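Local coordinates for protein levoglucosan dehydrogenase (Pseudarthrobacter phenanthrenivorans, PDB 6A3F) that catalyses the NAD(+)-dependent oxidation of levoglucosan to 3-dehydrolevoglucosan, working as a homotetramer of the Gfo/Idh/MocA family, at residues R155-L161 / T335-Y341; N229-W235 / V264-T270; P237-S243 / E256-V262. All coordinates share one frame; numbering follows the deposited sequence.

Contact 1. Residues R155-L161 / T335-Y341; sequences RTPAVAL and TGPAHPY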
loop_
_atom_site.group_PDB
_atom_site.type_symbol
_atom_site.label_atom_id
_atom_site.label_comp_id
_atom_site.label_asym_id
_atom_site.label_seq_id
_atom_site.Cartn_x
_atom_site.Cartn_y
_atom_site.Cartn_z
ATOM N N ARG B 155 18.052 -14.479 -4.454
ATOM C CA ARG B 155 17.534 -15.092 -5.634
ATOM C C ARG B 155 15.997 -14.931 -5.691
ATOM O O ARG B 155 15.348 -15.575 -6.502
ATOM C CB ARG B 155 17.980 -16.558 -5.741
ATOM C CG ARG B 155 19.402 -16.677 -6.295
ATOM C CD ARG B 155 20.014 -18.054 -6.246
ATOM N NE ARG B 155 21.160 -18.114 -7.151
ATOM C CZ ARG B 155 22.398 -17.703 -6.895
ATOM N NH1 ARG B 155 22.727 -17.194 -5.718
ATOM N NH2 ARG B 155 23.319 -17.831 -7.849
ATOM N N THR B 156 15.399 -14.098 -4.839
ATOM C CA THR B 156 14.065 -13.583 -5.112
ATOM C C THR B 156 14.120 -12.841 -6.461
ATOM O O THR B 156 14.961 -11.962 -6.630
ATOM C CB THR B 156 13.570 -12.618 -4.030
ATOM O OG1 THR B 156 13.681 -13.144 -2.694
ATOM C CG2 THR B 156 12.131 -12.188 -4.247
ATOM N N PRO B 157 13.216 -13.186 -7.392
ATOM C CA PRO B 157 13.363 -12.582 -8.697
ATOM C C PRO B 157 13.424 -11.052 -8.624
ATOM O O PRO B 157 14.202 -10.460 -9.356
ATOM C CB PRO B 157 12.194 -13.127 -9.504
ATOM C CG PRO B 157 12.033 -14.495 -8.924
ATOM C CD PRO B 157 12.278 -14.288 -7.443
ATOM N N ALA B 158 12.617 -10.414 -7.779
ATOM C CA ALA B 158 12.615 -8.968 -7.615
ATOM C C ALA B 158 14.003 -8.413 -7.249
ATOM O O ALA B 158 14.357 -7.321 -7.641
ATOM C CB ALA B 158 11.604 -8.607 -6.568
ATOM N N VAL B 159 14.749 -9.147 -6.432
ATOM C CA VAL B 159 16.067 -8.732 -6.010
ATOM C C VAL B 159 17.073 -8.856 -7.176
ATOM O O VAL B 159 17.876 -7.924 -7.412
ATOM C CB VAL B 159 16.515 -9.529 -4.770
ATOM C CG1 VAL B 159 17.952 -9.142 -4.364
ATOM C CG2 VAL B 159 15.511 -9.331 -3.639
ATOM N N ALA B 160 16.990 -9.942 -7.928
ATOM C CA ALA B 160 17.799 -10.090 -9.163
ATOM C C ALA B 160 17.401 -9.025 -10.189
ATOM O O ALA B 160 18.242 -8.586 -10.946
ATOM C CB ALA B 160 17.621 -11.458 -9.736
ATOM N N LEU B 161 16.131 -8.641 -10.239
ATOM C CA LEU B 161 15.677 -7.529 -11.097
ATOM C C LEU B 161 16.336 -6.208 -10.678
ATOM O O LEU B 161 16.726 -5.383 -11.519
ATOM C CB LEU B 161 14.149 -7.425 -10.999
ATOM C CG LEU B 161 13.533 -6.294 -11.829
ATOM C CD1 LEU B 161 13.860 -6.489 -13.308
ATOM C CD2 LEU B 161 12.018 -6.270 -11.655
ATOM N N THR B 335 7.109 -9.407 -10.787
ATOM C CA THR B 335 8.067 -10.248 -11.508
ATOM C C THR B 335 7.384 -11.410 -12.222
ATOM O O THR B 335 6.439 -12.030 -11.746
ATOM C CB THR B 335 9.216 -10.763 -10.631
ATOM O OG1 THR B 335 8.745 -11.660 -9.632
ATOM C CG2 THR B 335 9.945 -9.623 -9.972
ATOM N N GLY B 336 7.880 -11.667 -13.428
ATOM C CA GLY B 336 7.325 -12.710 -14.260
ATOM C C GLY B 336 8.292 -13.133 -15.356
ATOM O O GLY B 336 9.514 -13.020 -15.206
ATOM N N PRO B 337 7.739 -13.580 -16.485
ATOM C CA PRO B 337 8.571 -14.064 -17.620
ATOM C C PRO B 337 9.591 -13.020 -18.109
ATOM O O PRO B 337 10.692 -13.410 -18.571
ATOM C CB PRO B 337 7.501 -14.440 -18.660
ATOM C CG PRO B 337 6.326 -14.926 -17.821
ATOM C CD PRO B 337 6.321 -13.922 -16.692
ATOM N N ALA B 338 9.312 -11.738 -17.979
ATOM C CA ALA B 338 10.220 -10.713 -18.556
ATOM C C ALA B 338 11.446 -10.478 -17.649
ATOM O O ALA B 338 12.393 -9.775 -18.052
ATOM C CB ALA B 338 9.485 -9.442 -18.812
ATOM N N HIS B 339 11.418 -11.039 -16.432
ATOM C CA HIS B 339 12.351 -10.667 -15.402
ATOM C C HIS B 339 13.291 -11.826 -15.086
ATOM O O HIS B 339 13.060 -12.941 -15.515
ATOM C CB HIS B 339 11.599 -10.180 -14.156
ATOM C CG HIS B 339 10.524 -9.207 -14.475
ATOM N ND1 HIS B 339 9.217 -9.615 -14.745
ATOM C CD2 HIS B 339 10.553 -7.865 -14.615
ATOM C CE1 HIS B 339 8.500 -8.546 -15.044
ATOM N NE2 HIS B 339 9.276 -7.458 -14.967
ATOM N N PRO B 340 14.337 -11.537 -14.349
ATOM C CA PRO B 340 15.335 -12.600 -14.112
ATOM C C PRO B 340 14.706 -13.857 -13.491
ATOM O O PRO B 340 13.797 -13.776 -12.632
ATOM C CB PRO B 340 16.407 -11.940 -13.236
ATOM C CG PRO B 340 16.298 -10.485 -13.605
ATOM C CD PRO B 340 14.809 -10.253 -13.793
ATOM N N TYR B 341 15.191 -14.994 -14.003
ATOM C CA TYR B 341 14.788 -16.375 -13.707
ATOM C C TYR B 341 13.371 -16.669 -14.220
ATOM O O TYR B 341 12.836 -17.756 -13.956
ATOM C CB TYR B 341 14.859 -16.702 -12.205
ATOM C CG TYR B 341 16.164 -16.350 -11.553
ATOM C CD1 TYR B 341 17.347 -16.952 -11.953
ATOM C CD2 TYR B 341 16.219 -15.362 -10.588
ATOM C CE1 TYR B 341 18.563 -16.600 -11.378
ATOM C CE2 TYR B 341 17.421 -15.016 -9.991
ATOM C CZ TYR B 341 18.586 -15.644 -10.381
ATOM O OH TYR B 341 19.753 -15.266 -9.769
HETATM O O HOH W 1 10.082 -11.658 -7.099
#
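Y341 brings its phenol ring against the first turn of helix 157-167, CE2 3.6 Å from A160 CB, with P157 CA at the ring edge. With CG anti to the carbonyl carbon (chi1 -51°) the ring reaches back along the segment 155-161 and brings OH to 3.8 Å from R155 CG. The ring and the R155 guanidinium cross obliquely, their planes 32° apart; the charged group itself is held by D365 and the carbonyl of S377. P340 continues the apolar patch: its CB sits 3.7 Å from A160 CB, and its CD approaches L161 CD1 at 3.9 Å, the two side chains crossing at about a right angle. L161 also places CD2 3.7 Å from H339 CD2. That imidazole is tied into the type I turn G336-H339, where G336 N donates to H339 ND1 at 2.8 Å. At the other flank T335 presses CG2 against A158 N, 3.5 Å away. A water bridges the same two residues, accepting from A158 N and bonded to T335 OG1, which gives the first-turn amide a polar partner. R155 follows closely on the NADH-binding N152 and levoglucosan-binding Y153. The arrangement is a helix N-terminus packed under a proline-rich loop, joining helix 157-167 to the chain beyond strand 330-334 in the C-terminal alpha/beta domain.

Contact 2. Residues N229-W235 / V264-T270; sequences NAVLSTW and VDDEVMT
The E267 side chain leaves the strand stretched out (chi1 -177°, CG opposite the backbone nitrogen) and stays extended, while W235 holds CG anti to the carbonyl carbon (chi1 -58°); together these bring the carboxylate to the indole N-H. W235 NE1 donates to E267 OE1 at 2.8 Å, nearly straight at 164°; the oxygen lies in the indole plane, but the donor stands above the carboxylate plane. S233 CB rests over one face of the indole, toward its rim. E267 OE1 is also hydrogen-bonded to T285 OG1, and OE2 bonds S176 OG of a neighbouring subunit, so the carboxylate is fixed at both oxygens.

Beyond the strand end, D266 OD2 accepts W235 N at 2.7 Å, on its anti side, and also takes I236 N. T234 OG1 donates to V264 O at 2.7 Å from above the carbonyl plane. D266 and E267 both face S233, a classic beta bulge: S233 O accepts D266 N at 2.8 Å and, more weakly, E267 N. Farther along, V231 and M269 form a regular hydrogen-bonded antiparallel pair. M269 CE reaches V231 CB at 4.0 Å, the two side chains pointing the same way. On the opposite face of the sheet, L232 CD2 and V268 CG2 are tightly packed at 3.5 Å.

Strands 225-233 and 267-274 are neighbours in the large mixed sheet of the C-terminal domain, with strand 279-285 next to 267-274. Helix 380-399 packs on A230, L232 and V268 through I393 and A397; helix 206-221 adds A211 beside V268. The same neighbouring subunit packs on V231, W235 and M269.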
loop_
_atom_site.group_PDB
_atom_site.type_symbol
_atom_site.label_atom_id
_atom_site.label_comp_id
_atom_site.label_asym_id
_atom_site.label_seq_id
_atom_site.Cartn_x
_atom_site.Cartn_y
_atom_site.Cartn_z
ATOM N N ASN B 229 30.075 1.057 11.804
ATOM C CA ASN B 229 29.949 1.677 13.103
ATOM C C ASN B 229 28.580 1.289 13.671
ATOM O O ASN B 229 27.518 1.602 13.058
ATOM C CB ASN B 229 30.114 3.195 13.021
ATOM C CG ASN B 229 30.490 3.862 14.334
ATOM O OD1 ASN B 229 29.957 3.563 15.388
ATOM N ND2 ASN B 229 31.407 4.803 14.271
ATOM N N ALA B 230 28.575 0.561 14.794
ATOM C CA ALA B 230 27.381 -0.206 15.150
ATOM C C ALA B 230 26.979 -0.032 16.611
ATOM O O ALA B 230 27.748 0.374 17.470
ATOM C CB ALA B 230 27.565 -1.675 14.860
ATOM N N VAL B 231 25.731 -0.439 16.866
ATOM C CA VAL B 231 25.196 -0.591 18.200
ATOM C C VAL B 231 24.447 -1.920 18.252
ATOM O O VAL B 231 23.566 -2.148 17.429
ATOM C CB VAL B 231 24.256 0.564 18.614
ATOM C CG1 VAL B 231 23.607 0.301 19.984
ATOM C CG2 VAL B 231 24.952 1.917 18.589
ATOM N N LEU B 232 24.743 -2.757 19.266
ATOM C CA LEU B 232 23.981 -3.978 19.516
ATOM C C LEU B 232 23.128 -3.818 20.770
ATOM O O LEU B 232 23.589 -3.289 21.769
ATOM C CB LEU B 232 24.950 -5.144 19.706
ATOM C CG LEU B 232 25.856 -5.450 18.532
ATOM C CD1 LEU B 232 26.964 -6.392 18.984
ATOM C CD2 LEU B 232 25.079 -6.065 17.380
ATOM N N SER B 233 21.915 -4.330 20.730
ATOM C CA SER B 233 21.015 -4.213 21.811
ATOM C C SER B 233 20.423 -5.583 22.126
ATOM O O SER B 233 20.177 -6.402 21.213
ATOM C CB SER B 233 19.932 -3.214 21.512
ATOM O OG SER B 233 20.469 -1.950 21.151
ATOM N N THR B 234 20.233 -5.838 23.430
ATOM C CA THR B 234 19.504 -7.008 23.904
ATOM C C THR B 234 18.330 -6.506 24.724
ATOM O O THR B 234 18.516 -5.744 25.706
ATOM C CB THR B 234 20.386 -7.967 24.707
ATOM O OG1 THR B 234 21.457 -8.374 23.865
ATOM C CG2 THR B 234 19.624 -9.179 25.202
ATOM N N TRP B 235 17.117 -6.830 24.274
ATOM C CA TRP B 235 15.899 -6.313 24.866
ATOM C C TRP B 235 15.227 -7.311 25.821
ATOM O O TRP B 235 14.450 -6.882 26.654
ATOM C CB TRP B 235 14.900 -5.984 23.761
ATOM C CG TRP B 235 15.393 -4.992 22.763
ATOM C CD1 TRP B 235 15.408 -5.135 21.407
ATOM C CD2 TRP B 235 15.795 -3.643 23.040
ATOM N NE1 TRP B 235 15.847 -3.974 20.822
ATOM C CE2 TRP B 235 16.118 -3.057 21.787
ATOM C CE3 TRP B 235 16.007 -2.904 24.213
ATOM C CZ2 TRP B 235 16.578 -1.749 21.666
ATOM C CZ3 TRP B 235 16.471 -1.606 24.084
ATOM C CH2 TRP B 235 16.752 -1.047 22.831
ATOM N N VAL B 264 23.246 -12.722 23.512
ATOM C CA VAL B 264 23.428 -12.273 22.160
ATOM C C VAL B 264 22.535 -11.067 21.971
ATOM O O VAL B 264 21.722 -10.797 22.802
ATOM C CB VAL B 264 23.096 -13.348 21.118
ATOM C CG1 VAL B 264 24.087 -14.482 21.185
ATOM C CG2 VAL B 264 21.662 -13.829 21.242
ATOM N N ASP B 265 22.724 -10.422 20.816
ATOM C CA ASP B 265 21.976 -9.266 20.430
ATOM C C ASP B 265 20.575 -9.678 19.920
ATOM O O ASP B 265 20.486 -10.636 19.164
ATOM C CB ASP B 265 22.775 -8.565 19.309
ATOM C CG ASP B 265 22.991 -9.447 18.087
ATOM O OD1 ASP B 265 23.779 -10.402 18.147
ATOM O OD2 ASP B 265 22.380 -9.189 17.011
ATOM N N ASP B 266 19.551 -8.944 20.351
ATOM C CA ASP B 266 18.190 -8.982 19.777
ATOM C C ASP B 266 18.070 -8.026 18.559
ATOM O O ASP B 266 17.173 -8.187 17.714
ATOM C CB ASP B 266 17.144 -8.556 20.793
ATOM C CG ASP B 266 16.865 -9.644 21.853
ATOM O OD1 ASP B 266 16.990 -10.868 21.563
ATOM O OD2 ASP B 266 16.524 -9.180 22.976
ATOM N N GLU B 267 19.023 -7.103 18.453
ATOM C CA GLU B 267 18.920 -5.993 17.514
ATOM C C GLU B 267 20.308 -5.442 17.208
ATOM O O GLU B 267 21.150 -5.346 18.129
ATOM C CB GLU B 267 18.031 -4.897 18.089
ATOM C CG GLU B 267 17.813 -3.722 17.136
ATOM C CD GLU B 267 16.639 -2.825 17.495
ATOM O OE1 GLU B 267 15.696 -3.322 18.082
ATOM O OE2 GLU B 267 16.680 -1.606 17.192
ATOM N N VAL B 268 20.531 -5.132 15.912
ATOM C CA VAL B 268 21.743 -4.528 15.473
ATOM C C VAL B 268 21.386 -3.345 14.568
ATOM O O VAL B 268 20.514 -3.457 13.721
ATOM C CB VAL B 268 22.665 -5.525 14.750
ATOM C CG1 VAL B 268 22.001 -6.212 13.567
ATOM C CG2 VAL B 268 23.964 -4.861 14.308
ATOM N N MET B 269 22.011 -2.196 14.791
ATOM C CA MET B 269 22.053 -1.204 13.723
ATOM C C MET B 269 23.501 -0.823 13.436
ATOM O O MET B 269 24.331 -0.753 14.350
ATOM C CB MET B 269 21.203 0.032 14.044
ATOM C CG MET B 269 21.701 0.934 15.131
ATOM S SD MET B 269 20.622 2.377 15.511
ATOM C CE MET B 269 21.244 2.790 17.141
ATOM N N THR B 270 23.800 -0.605 12.162
ATOM C CA THR B 270 25.161 -0.244 11.793
ATOM C C THR B 270 25.098 0.755 10.646
ATOM O O THR B 270 24.317 0.534 9.685
ATOM C CB THR B 270 25.994 -1.478 11.442
ATOM O OG1 THR B 270 27.351 -1.044 11.258
ATOM C CG2 THR B 270 25.518 -2.216 10.206
#

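Contact 3. Residues P237-S243 / E256-V262; sequences PERPLQS and EGPKGPV
The R239 guanidinium, a flat group with V262 CG2 placed obliquely to it, makes a cation-pi contact with F197, while its NH1 and NH2 bond the carbonyls of S186, D188 and S191. V262 CG2 lies against the aliphatic stem, 3.9 Å from R239 CD. The backbones form a two-stranded antiparallel ribbon with a beta bulge, where the register slips by one residue between P240 and Q242. R239 and G260 make a hydrogen-bonded pair: R239 N to G260 O and G260 N to R239 O are both 2.9 Å. L241 N donates a hydrogen bond to P258 O, and L241 O receives G257 N from above its carbonyl plane. At the opposite end V262 N reaches P237 O in an almost straight bond (175°).

On the face carrying E238, P240 and K259, the E238 chain is extended and crosses K259 at about a right angle, E238 CG touching K259 CB at 3.5 Å. K259 bends at chi2 (-68°), which folds its CD over P240 N. P240 CB in turn meets E256 CG at 3.8 Å. L193 packs on R239, L241 and V262. The K259 ammonium comes back toward E238 in a long salt bridge, NZ to OE1 3.9 Å.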
loop_
_atom_site.group_PDB
_atom_site.type_symbol
_atom_site.label_atom_id
_atom_site.label_comp_id
_atom_site.label_asym_id
_atom_site.label_seq_id
_atom_site.Cartn_x
_atom_site.Cartn_y
_atom_site.Cartn_z
ATOM N N PRO B 237 16.548 -10.110 28.128
ATOM C CA PRO B 237 17.857 -10.581 28.520
ATOM C C PRO B 237 17.843 -11.959 29.205
ATOM O O PRO B 237 18.885 -12.484 29.482
ATOM C CB PRO B 237 18.324 -9.514 29.517
ATOM C CG PRO B 237 17.043 -9.027 30.116
ATOM C CD PRO B 237 16.093 -8.982 28.936
ATOM N N GLU B 238 16.655 -12.487 29.428
ATOM C CA GLU B 238 16.470 -13.759 30.095
ATOM C C GLU B 238 15.298 -14.494 29.441
ATOM O O GLU B 238 14.245 -13.919 29.236
ATOM C CB GLU B 238 16.217 -13.403 31.568
ATOM C CG GLU B 238 15.690 -14.472 32.459
ATOM C CD GLU B 238 15.778 -13.971 33.892
ATOM O OE1 GLU B 238 14.748 -13.544 34.422
ATOM O OE2 GLU B 238 16.907 -13.922 34.408
ATOM N N ARG B 239 15.435 -15.785 29.246
ATOM C CA ARG B 239 14.279 -16.579 28.773
ATOM C C ARG B 239 14.200 -17.923 29.512
ATOM O O ARG B 239 15.201 -18.451 30.025
ATOM C CB ARG B 239 14.382 -16.883 27.279
ATOM C CG ARG B 239 14.214 -15.658 26.385
ATOM C CD ARG B 239 14.574 -15.954 24.935
ATOM N NE ARG B 239 14.404 -14.757 24.102
ATOM C CZ ARG B 239 13.234 -14.209 23.742
ATOM N NH1 ARG B 239 12.081 -14.758 24.094
ATOM N NH2 ARG B 239 13.236 -13.077 23.029
ATOM N N PRO B 240 13.002 -18.484 29.522
ATOM C CA PRO B 240 12.831 -19.786 30.164
ATOM C C PRO B 240 13.399 -20.922 29.326
ATOM O O PRO B 240 13.146 -20.984 28.138
ATOM C CB PRO B 240 11.307 -19.998 30.246
ATOM C CG PRO B 240 10.753 -19.085 29.172
ATOM C CD PRO B 240 11.709 -17.906 29.160
ATOM N N LEU B 241 14.092 -21.871 29.954
ATOM C CA LEU B 241 14.426 -23.069 29.253
ATOM C C LEU B 241 13.131 -23.871 29.028
ATOM O O LEU B 241 12.180 -23.725 29.782
ATOM C CB LEU B 241 15.467 -23.842 30.082
ATOM C CG LEU B 241 16.875 -23.248 30.106
ATOM C CD1 LEU B 241 17.685 -23.769 31.304
ATOM C CD2 LEU B 241 17.644 -23.541 28.810
ATOM N N GLN B 242 13.094 -24.689 27.975
ATOM C CA GLN B 242 12.023 -25.713 27.765
ATOM C C GLN B 242 12.408 -26.990 28.522
ATOM O O GLN B 242 13.389 -27.626 28.149
ATOM C CB GLN B 242 11.861 -26.087 26.291
ATOM C CG GLN B 242 11.249 -24.976 25.452
ATOM C CD GLN B 242 11.082 -25.335 23.988
ATOM O OE1 GLN B 242 12.046 -25.502 23.238
ATOM N NE2 GLN B 242 9.835 -25.460 23.572
ATOM N N SER B 243 11.669 -27.337 29.578
ATOM C CA SER B 243 12.072 -28.472 30.474
ATOM C C SER B 243 11.901 -29.823 29.747
ATOM O O SER B 243 12.536 -30.843 30.074
ATOM C CB SER B 243 11.308 -28.425 31.792
ATOM O OG SER B 243 10.015 -28.997 31.678
ATOM N N GLU B 256 7.921 -24.825 31.271
ATOM C CA GLU B 256 9.128 -24.036 31.574
ATOM C C GLU B 256 10.010 -24.796 32.569
ATOM O O GLU B 256 9.495 -25.447 33.512
ATOM C CB GLU B 256 8.802 -22.700 32.250
ATOM C CG GLU B 256 8.103 -21.699 31.349
ATOM C CD GLU B 256 6.611 -21.914 31.116
ATOM O OE1 GLU B 256 5.983 -22.699 31.868
ATOM O OE2 GLU B 256 6.079 -21.312 30.155
ATOM N N GLY B 257 11.313 -24.642 32.343
ATOM C CA GLY B 257 12.345 -24.832 33.384
ATOM C C GLY B 257 12.848 -23.505 33.920
ATOM O O GLY B 257 12.191 -22.457 33.789
ATOM N N PRO B 258 14.022 -23.542 34.548
ATOM C CA PRO B 258 14.750 -22.375 34.943
ATOM C C PRO B 258 14.946 -21.311 33.852
ATOM O O PRO B 258 15.066 -21.644 32.684
ATOM C CB PRO B 258 16.146 -22.919 35.298
ATOM C CG PRO B 258 15.846 -24.323 35.756
ATOM C CD PRO B 258 14.750 -24.776 34.825
ATOM N N LYS B 259 15.011 -20.046 34.252
ATOM C CA LYS B 259 15.436 -18.998 33.319
ATOM C C LYS B 259 16.941 -19.072 33.081
ATOM O O LYS B 259 17.706 -19.383 33.989
ATOM C CB LYS B 259 15.191 -17.605 33.894
ATOM C CG LYS B 259 13.765 -17.292 34.290
ATOM C CD LYS B 259 12.843 -17.203 33.134
ATOM C CE LYS B 259 11.441 -16.872 33.584
ATOM N NZ LYS B 259 11.330 -15.461 34.008
ATOM N N GLY B 260 17.358 -18.685 31.888
ATOM C CA GLY B 260 18.765 -18.546 31.532
ATOM C C GLY B 260 18.974 -17.245 30.753
ATOM O O GLY B 260 17.991 -16.659 30.293
ATOM N N PRO B 261 20.220 -16.755 30.686
ATOM C CA PRO B 261 20.444 -15.442 30.116
ATOM C C PRO B 261 20.587 -15.545 28.596
ATOM O O PRO B 261 21.046 -16.525 28.046
ATOM C CB PRO B 261 21.769 -14.932 30.739
ATOM C CG PRO B 261 22.561 -16.224 30.904
ATOM C CD PRO B 261 21.495 -17.260 31.267
ATOM N N VAL B 262 20.188 -14.459 27.941
ATOM C CA VAL B 262 20.433 -14.305 26.521
ATOM C C VAL B 262 21.714 -13.485 26.387
ATOM O O VAL B 262 21.711 -12.296 26.757
ATOM C CB VAL B 262 19.233 -13.595 25.858
ATOM C CG1 VAL B 262 19.546 -13.245 24.406
ATOM C CG2 VAL B 262 17.934 -14.400 25.996
#

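How the contacts relate
Contact 3 is nested inside the loop closed by contact 2: strands 225-233 and 238-242 follow one another, as do 256-261 and 267-274, so the small ribbon extends from the end of the large-sheet pair. They touch where T234 CG2 lies 4.1 Å from V262 O, their centres about 21 Å apart. Both fall within the loop closed by contact 1, whose centre is about 32 Å from that of contact 2 and about 43 Å from that of contact 3, across the chain's centre from the latter. Each contact has a residue near a ligand-binding one: R155 about 6 Å from NADH-binding N152, and V264 about 7 Å and R239 about 8 Å from R196, which binds NADH and levoglucosan, side chain to side chain.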